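Local coordinates for Keto/oxoacid ferredoxin oxidoreductase, gamma subunit (Geobacter sulfurreducens, PDB 3ON3), which is the gamma subunit of an enzyme that probably oxidises 2-oxoacids and passes the electrons to ferredoxin, at residues Y110-K122 against F171-K183. Sequence-based numbering, arbitrary orientation.
Sequences YQTTAFNIINTAK and FQMGFEKALAAKK
The outermost parallel strand of the mixed sheet, 111-115, and the first turns of the helix that follows it pack against the last helix of the chain through F115 and K177. CB of K177 sits 3.8 Å from the centroid of the F115 ring and 13° off its normal, a CH-pi contact over the face; CG1 of I117 lies on the opposite face, offset toward the rim. The F115 and K177 side chains cross at about a right angle, and CE2 of F115 comes within 4.1 Å of A178 CB. Cutting the ring back to an alanine here is likely to open a gap between strand and helix and leave the K177 methylenes without the face they lie on.

Beyond the ring, the K177 chain runs on extended to the 117-122 helix, where NZ donates to T120 OG1 at 2.8 Å and, weakly, to N116 OD1. A water links NZ with the same OD1, and D124 adds a salt bridge to NZ. T120 OG1 in turn donates to N116 O from above the carbonyl plane, so the hydroxyl that receives the lysine is itself tied to the helix start.

Strand 111-115 pairs with 93-98 in the sheet; the axes of strand 111-115 and helix segment 171-181 approach to 7.8 Å, their N-to-C directions 125° apart. A138 of helix 131-143 touches both F115 and A178. Near the C-terminus, A181 CB approaches T113 CG2 at 3.9 Å, while one water joins A114 N to A181 O. K183, its chain bent at chi2, turns back to the strand and NZ donates to T112 O at 2.9 Å, 49° out of the carbonyl plane; another water bridges T112 O and K183 N.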
ATOM      1  N   TYR B 110     -18.599  21.909  -2.308  1.00 53.29           N
ATOM      2  CA  TYR B 110     -18.288  20.562  -1.817  1.00 53.93           C
ATOM      3  C   TYR B 110     -19.065  20.256  -0.534  1.00 60.52           C
ATOM      4  O   TYR B 110     -19.286  21.152   0.287  1.00 59.67           O
ATOM      5  CB  TYR B 110     -16.786  20.434  -1.521  1.00 50.96           C
ATOM      6  CG  TYR B 110     -15.874  20.859  -2.656  1.00 48.77           C
ATOM      7  CD1 TYR B 110     -15.811  20.122  -3.831  1.00 58.68           C
ATOM      8  CD2 TYR B 110     -15.065  21.987  -2.550  1.00 51.78           C
ATOM      9  CE1 TYR B 110     -14.980  20.503  -4.880  1.00 67.55           C
ATOM     10  CE2 TYR B 110     -14.226  22.377  -3.598  1.00 56.59           C
ATOM     11  CZ  TYR B 110     -14.192  21.628  -4.759  1.00 63.14           C
ATOM     12  OH  TYR B 110     -13.376  21.986  -5.804  1.00 71.02           O
ATOM     13  N   GLN B 111     -19.476  19.002  -0.349  1.00 60.33           N
ATOM     14  CA  GLN B 111     -19.993  18.584   0.952  1.00 50.90           C
ATOM     15  C   GLN B 111     -18.795  18.527   1.885  1.00 51.46           C
ATOM     16  O   GLN B 111     -18.077  17.528   1.937  1.00 47.48           O
ATOM     17  CB  GLN B 111     -20.692  17.224   0.889  1.00 45.17           C
ATOM     18  CG  GLN B 111     -21.955  17.181   0.028  1.00 54.11           C
ATOM     19  CD  GLN B 111     -23.106  17.998   0.608  1.00 66.86           C
ATOM     20  OE1 GLN B 111     -23.681  18.859  -0.073  1.00 73.43           O
ATOM     21  NE2 GLN B 111     -23.443  17.738   1.868  1.00 65.07           N
ATOM     22  N   THR B 112     -18.576  19.614   2.611  1.00 45.56           N
ATOM     23  CA  THR B 112     -17.356  19.790   3.383  1.00 48.29           C
ATOM     24  C   THR B 112     -17.541  19.492   4.861  1.00 50.72           C
ATOM     25  O   THR B 112     -18.447  20.014   5.510  1.00 51.64           O
ATOM     26  CB  THR B 112     -16.810  21.223   3.238  1.00 57.07           C
ATOM     27  OG1 THR B 112     -16.536  21.488   1.858  1.00 69.28           O
ATOM     28  CG2 THR B 112     -15.535  21.384   4.034  1.00 60.68           C
ATOM     29  N   THR B 113     -16.664  18.648   5.386  1.00 46.74           N
ATOM     30  CA  THR B 113     -16.639  18.365   6.806  1.00 50.80           C
ATOM     31  C   THR B 113     -15.247  18.603   7.330  1.00 50.43           C
ATOM     32  O   THR B 113     -14.275  18.209   6.702  1.00 48.11           O
ATOM     33  CB  THR B 113     -17.037  16.911   7.113  1.00 44.87           C
ATOM     34  OG1 THR B 113     -18.380  16.695   6.672  1.00 53.26           O
ATOM     35  CG2 THR B 113     -16.945  16.638   8.616  1.00 39.54           C
ATOM     36  N   ALA B 114     -15.160  19.250   8.485  1.00 51.77           N
ATOM     37  CA  ALA B 114     -13.871  19.584   9.068  1.00 52.64           C
ATOM     38  C   ALA B 114     -13.879  19.336  10.565  1.00 43.83           C
ATOM     39  O   ALA B 114     -14.778  19.786  11.263  1.00 39.30           O
ATOM     40  CB  ALA B 114     -13.521  21.053   8.772  1.00 50.51           C
ATOM     41  N   PHE B 115     -12.885  18.605  11.054  1.00 43.89           N
ATOM     42  CA  PHE B 115     -12.702  18.468  12.491  1.00 44.98           C
ATOM     43  C   PHE B 115     -11.258  18.209  12.821  1.00 45.62           C
ATOM     44  O   PHE B 115     -10.432  18.048  11.922  1.00 45.44           O
ATOM     45  CB  PHE B 115     -13.652  17.428  13.135  1.00 45.55           C
ATOM     46  CG  PHE B 115     -13.293  15.976  12.884  1.00 40.13           C
ATOM     47  CD1 PHE B 115     -12.511  15.275  13.792  1.00 32.66           C
ATOM     48  CD2 PHE B 115     -13.798  15.298  11.780  1.00 39.26           C
ATOM     49  CE1 PHE B 115     -12.204  13.924  13.601  1.00 29.83           C
ATOM     50  CE2 PHE B 115     -13.503  13.942  11.566  1.00 37.82           C
ATOM     51  CZ  PHE B 115     -12.698  13.251  12.482  1.00 35.55           C
ATOM     52  N   ASN B 116     -10.955  18.214  14.114  1.00 44.70           N
ATOM     53  CA  ASN B 116      -9.587  18.065  14.584  1.00 42.75           C
ATOM     54  C   ASN B 116      -9.087  16.625  14.497  1.00 33.87           C
ATOM     55  O   ASN B 116      -8.790  16.005  15.509  1.00 43.89           O
ATOM     56  CB  ASN B 116      -9.453  18.607  16.011  1.00 44.37           C
ATOM     57  CG  ASN B 116     -10.359  17.893  17.002  1.00 51.24           C
ATOM     58  OD1 ASN B 116     -11.321  17.211  16.624  1.00 49.51           O
ATOM     59  ND2 ASN B 116     -10.056  18.049  18.281  1.00 50.00           N
ATOM     60  N   ILE B 117      -8.991  16.113  13.276  1.00 42.86           N
ATOM     61  CA  ILE B 117      -8.555  14.738  13.026  1.00 46.03           C
ATOM     62  C   ILE B 117      -7.257  14.367  13.731  1.00 46.04           C
ATOM     63  O   ILE B 117      -7.169  13.344  14.415  1.00 48.57           O
ATOM     64  CB  ILE B 117      -8.349  14.476  11.525  1.00 37.69           C
ATOM     65  CG1 ILE B 117      -9.671  14.632  10.768  1.00 46.70           C
ATOM     66  CG2 ILE B 117      -7.791  13.079  11.315  1.00 30.12           C
ATOM     67  CD1 ILE B 117      -9.538  14.681   9.238  1.00 35.41           C
ATOM     68  N   ILE B 118      -6.240  15.189  13.534  1.00 47.43           N
ATOM     69  CA  ILE B 118      -4.918  14.887  14.060  1.00 46.77           C
ATOM     70  C   ILE B 118      -4.934  14.934  15.585  1.00 45.64           C
ATOM     71  O   ILE B 118      -4.344  14.096  16.256  1.00 44.55           O
ATOM     72  CB  ILE B 118      -3.845  15.849  13.479  1.00 43.56           C
ATOM     73  CG1 ILE B 118      -3.341  15.331  12.128  1.00 53.77           C
ATOM     74  CG2 ILE B 118      -2.657  15.912  14.392  1.00 47.29           C
ATOM     75  CD1 ILE B 118      -3.562  16.250  10.977  1.00 58.56           C
ATOM     76  N   ASN B 119      -5.650  15.908  16.125  1.00 46.06           N
ATOM     77  CA  ASN B 119      -5.675  16.145  17.551  1.00 49.10           C
ATOM     78  C   ASN B 119      -6.577  15.163  18.271  1.00 43.64           C
ATOM     79  O   ASN B 119      -6.365  14.850  19.440  1.00 42.83           O
ATOM     80  CB  ASN B 119      -6.141  17.565  17.822  1.00 64.63           C
ATOM     81  CG  ASN B 119      -5.500  18.148  19.045  1.00 78.07           C
ATOM     82  OD1 ASN B 119      -6.079  18.122  20.132  1.00 86.52           O
ATOM     83  ND2 ASN B 119      -4.287  18.666  18.885  1.00 74.32           N
ATOM     84  N   THR B 120      -7.599  14.689  17.572  1.00 42.06           N
ATOM     85  CA  THR B 120      -8.384  13.574  18.078  1.00 39.02           C
ATOM     86  C   THR B 120      -7.433  12.403  18.334  1.00 45.06           C
ATOM     87  O   THR B 120      -7.362  11.882  19.447  1.00 47.37           O
ATOM     88  CB  THR B 120      -9.489  13.147  17.092  1.00 35.99           C
ATOM     89  OG1 THR B 120     -10.491  14.175  17.008  1.00 37.96           O
ATOM     90  CG2 THR B 120     -10.137  11.842  17.556  1.00 31.52           C
ATOM     91  N   ALA B 121      -6.686  12.008  17.303  1.00 35.66           N
ATOM     92  CA  ALA B 121      -5.727  10.920  17.430  1.00 33.73           C
ATOM     93  C   ALA B 121      -4.757  11.185  18.571  1.00 46.25           C
ATOM     94  O   ALA B 121      -4.506  10.306  19.406  1.00 46.09           O
ATOM     95  CB  ALA B 121      -4.958  10.730  16.110  1.00 33.14           C
ATOM     96  N   LYS B 122      -4.212  12.401  18.605  1.00 47.95           N
ATOM     97  CA  LYS B 122      -3.161  12.739  19.562  1.00 49.20           C
ATOM     98  C   LYS B 122      -3.656  12.845  21.010  1.00 56.96           C
ATOM     99  O   LYS B 122      -3.036  12.304  21.918  1.00 64.49           O
ATOM    100  CB  LYS B 122      -2.415  14.017  19.150  1.00 47.52           C
ATOM    101  CG  LYS B 122      -1.150  14.273  19.985  1.00 56.24           C
ATOM    102  CD  LYS B 122      -0.758  15.749  20.120  1.00 52.39           C
ATOM    103  CE  LYS B 122       0.312  15.908  21.220  1.00 62.87           C
ATOM    104  NZ  LYS B 122       0.652  17.324  21.604  1.00 61.76           N
ATOM    105  N   PHE B 171     -10.769   4.623  15.228  1.00 28.77           N
ATOM    106  CA  PHE B 171     -11.715   4.398  14.150  1.00 31.38           C
ATOM    107  C   PHE B 171     -13.121   4.856  14.556  1.00 35.68           C
ATOM    108  O   PHE B 171     -13.791   5.566  13.807  1.00 32.02           O
ATOM    109  CB  PHE B 171     -11.718   2.915  13.771  1.00 36.43           C
ATOM    110  CG  PHE B 171     -12.849   2.514  12.859  1.00 40.61           C
ATOM    111  CD1 PHE B 171     -12.794   2.790  11.495  1.00 34.71           C
ATOM    112  CD2 PHE B 171     -13.953   1.826  13.358  1.00 40.04           C
ATOM    113  CE1 PHE B 171     -13.833   2.407  10.649  1.00 37.12           C
ATOM    114  CE2 PHE B 171     -15.006   1.441  12.516  1.00 36.80           C
ATOM    115  CZ  PHE B 171     -14.944   1.728  11.165  1.00 39.50           C
ATOM    116  N   GLN B 172     -13.560   4.438  15.741  1.00 33.65           N
ATOM    117  CA  GLN B 172     -14.889   4.786  16.250  1.00 33.80           C
ATOM    118  C   GLN B 172     -15.042   6.302  16.366  1.00 39.85           C
ATOM    119  O   GLN B 172     -16.034   6.869  15.935  1.00 41.92           O
ATOM    120  CB  GLN B 172     -15.129   4.112  17.612  1.00 31.81           C
ATOM    121  CG  GLN B 172     -16.453   4.458  18.262  1.00 39.90           C
ATOM    122  CD  GLN B 172     -17.632   4.217  17.342  1.00 38.98           C
ATOM    123  OE1 GLN B 172     -17.687   3.225  16.628  1.00 38.28           O
ATOM    124  NE2 GLN B 172     -18.571   5.140  17.347  1.00 35.82           N
HETATM  125  N   MSE B 173     -14.033   6.952  16.931  1.00 37.92           N
HETATM  126  CA  MSE B 173     -14.061   8.394  17.120  1.00 36.57           C
HETATM  127  C   MSE B 173     -14.038   9.191  15.825  1.00 37.60           C
HETATM  128  O   MSE B 173     -14.726  10.215  15.714  1.00 28.73           O
HETATM  129  CB  MSE B 173     -12.925   8.846  18.026  1.00 40.54           C
HETATM  130  CG  MSE B 173     -13.022   8.285  19.434  1.00 51.98           C
HETATM  131 SE   MSE B 173     -12.017   9.360  20.720  1.00 81.46          SE
HETATM  132  CE  MSE B 173     -13.164  10.944  20.723  1.00 73.76           C
ATOM    133  N   GLY B 174     -13.226   8.758  14.863  1.00 34.07           N
ATOM    134  CA  GLY B 174     -13.245   9.386  13.555  1.00 30.31           C
ATOM    135  C   GLY B 174     -14.674   9.330  13.012  1.00 38.01           C
ATOM    136  O   GLY B 174     -15.246  10.325  12.525  1.00 35.15           O
ATOM    137  N   PHE B 175     -15.240   8.135  13.102  1.00 32.15           N
ATOM    138  CA  PHE B 175     -16.590   7.832  12.659  1.00 38.83           C
ATOM    139  C   PHE B 175     -17.604   8.752  13.321  1.00 40.50           C
ATOM    140  O   PHE B 175     -18.408   9.386  12.644  1.00 38.78           O
ATOM    141  CB  PHE B 175     -16.907   6.376  13.008  1.00 36.30           C
ATOM    142  CG  PHE B 175     -18.198   5.868  12.444  1.00 36.35           C
ATOM    143  CD1 PHE B 175     -18.242   5.328  11.163  1.00 36.68           C
ATOM    144  CD2 PHE B 175     -19.352   5.865  13.217  1.00 35.04           C
ATOM    145  CE1 PHE B 175     -19.417   4.820  10.650  1.00 34.00           C
ATOM    146  CE2 PHE B 175     -20.542   5.347  12.712  1.00 38.94           C
ATOM    147  CZ  PHE B 175     -20.576   4.824  11.430  1.00 34.95           C
ATOM    148  N   GLU B 176     -17.551   8.836  14.645  1.00 41.90           N
ATOM    149  CA  GLU B 176     -18.520   9.628  15.396  1.00 39.49           C
ATOM    150  C   GLU B 176     -18.418  11.118  15.054  1.00 42.78           C
ATOM    151  O   GLU B 176     -19.427  11.758  14.754  1.00 32.96           O
ATOM    152  CB  GLU B 176     -18.306   9.472  16.897  1.00 33.71           C
ATOM    153  CG  GLU B 176     -18.482   8.085  17.446  1.00 49.02           C
ATOM    154  CD  GLU B 176     -18.084   8.005  18.895  1.00 46.77           C
ATOM    155  OE1 GLU B 176     -17.356   8.906  19.363  1.00 45.96           O
ATOM    156  OE2 GLU B 176     -18.489   7.039  19.563  1.00 57.44           O
ATOM    157  N   LYS B 177     -17.204  11.660  15.130  1.00 41.82           N
ATOM    158  CA  LYS B 177     -16.978  13.099  14.959  1.00 43.60           C
ATOM    159  C   LYS B 177     -17.306  13.601  13.554  1.00 41.04           C
ATOM    160  O   LYS B 177     -17.850  14.687  13.403  1.00 41.46           O
ATOM    161  CB  LYS B 177     -15.550  13.494  15.327  1.00 40.59           C
ATOM    162  CG  LYS B 177     -15.202  13.346  16.795  1.00 41.98           C
ATOM    163  CD  LYS B 177     -13.904  14.077  17.085  1.00 43.65           C
ATOM    164  CE  LYS B 177     -13.461  13.919  18.517  1.00 50.13           C
ATOM    165  NZ  LYS B 177     -12.458  14.970  18.866  1.00 54.74           N
ATOM    166  N   ALA B 178     -16.984  12.819  12.531  1.00 35.16           N
ATOM    167  CA  ALA B 178     -17.387  13.189  11.177  1.00 35.95           C
ATOM    168  C   ALA B 178     -18.908  13.354  11.058  1.00 38.69           C
ATOM    169  O   ALA B 178     -19.389  14.291  10.422  1.00 40.71           O
ATOM    170  CB  ALA B 178     -16.901  12.177  10.176  1.00 31.93           C
ATOM    171  N   LEU B 179     -19.658  12.430  11.654  1.00 36.32           N
ATOM    172  CA  LEU B 179     -21.104  12.481  11.575  1.00 38.28           C
ATOM    173  C   LEU B 179     -21.597  13.759  12.246  1.00 38.82           C
ATOM    174  O   LEU B 179     -22.448  14.432  11.711  1.00 34.72           O
ATOM    175  CB  LEU B 179     -21.752  11.229  12.196  1.00 34.01           C
ATOM    176  CG  LEU B 179     -21.544   9.966  11.344  1.00 44.68           C
ATOM    177  CD1 LEU B 179     -22.089   8.710  12.039  1.00 47.94           C
ATOM    178  CD2 LEU B 179     -22.123  10.109   9.924  1.00 35.73           C
ATOM    179  N   ALA B 180     -21.024  14.099  13.397  1.00 40.54           N
ATOM    180  CA  ALA B 180     -21.485  15.245  14.163  1.00 40.35           C
ATOM    181  C   ALA B 180     -20.965  16.574  13.597  1.00 43.97           C
ATOM    182  O   ALA B 180     -21.592  17.606  13.782  1.00 40.33           O
ATOM    183  CB  ALA B 180     -21.114  15.090  15.634  1.00 40.03           C
ATOM    184  N   ALA B 181     -19.838  16.542  12.890  1.00 43.04           N
ATOM    185  CA  ALA B 181     -19.235  17.770  12.387  1.00 44.47           C
ATOM    186  C   ALA B 181     -19.827  18.200  11.049  1.00 47.90           C
ATOM    187  O   ALA B 181     -19.814  19.379  10.710  1.00 49.83           O
ATOM    188  CB  ALA B 181     -17.712  17.638  12.284  1.00 33.52           C
ATOM    189  N   LYS B 182     -20.358  17.248  10.293  1.00 50.14           N
ATOM    190  CA  LYS B 182     -20.813  17.552   8.947  1.00 54.69           C
ATOM    191  C   LYS B 182     -22.024  18.499   8.951  1.00 57.76           C
ATOM    192  O   LYS B 182     -22.700  18.681   9.979  1.00 46.79           O
ATOM    193  CB  LYS B 182     -21.125  16.265   8.191  1.00 43.94           C
ATOM    194  CG  LYS B 182     -22.350  15.558   8.698  1.00 41.40           C
ATOM    195  CD  LYS B 182     -22.655  14.297   7.894  1.00 38.68           C
ATOM    196  CE  LYS B 182     -23.878  13.595   8.514  1.00 40.56           C
ATOM    197  NZ  LYS B 182     -24.382  12.470   7.678  1.00 41.98           N
ATOM    198  N   LYS B 183     -22.292  19.125   7.811  1.00 56.80           N
ATOM    199  CA  LYS B 183     -23.485  19.963   7.717  1.00 57.27           C
ATOM    200  C   LYS B 183     -24.714  19.076   7.538  1.00 63.09           C
ATOM    201  O   LYS B 183     -25.572  19.009   8.413  1.00 66.39           O
ATOM    202  CB  LYS B 183     -23.379  20.987   6.590  1.00 59.61           C
ATOM    203  CG  LYS B 183     -22.444  22.157   6.896  1.00 76.32           C
ATOM    204  CD  LYS B 183     -20.964  21.753   6.898  1.00 86.49           C
ATOM    205  CE  LYS B 183     -20.058  22.984   7.028  1.00 92.57           C
ATOM    206  NZ  LYS B 183     -18.635  22.728   6.644  1.00 86.77           N
TER
HETATM  207  O   HOH W   1     -20.618  18.737   5.549  1.00 49.39           O
HETATM  208  O   HOH W   2     -17.651  20.760   9.434  1.00 47.06           O
HETATM  209  O   HOH W   3     -13.703  17.397  18.867  1.00 58.71           O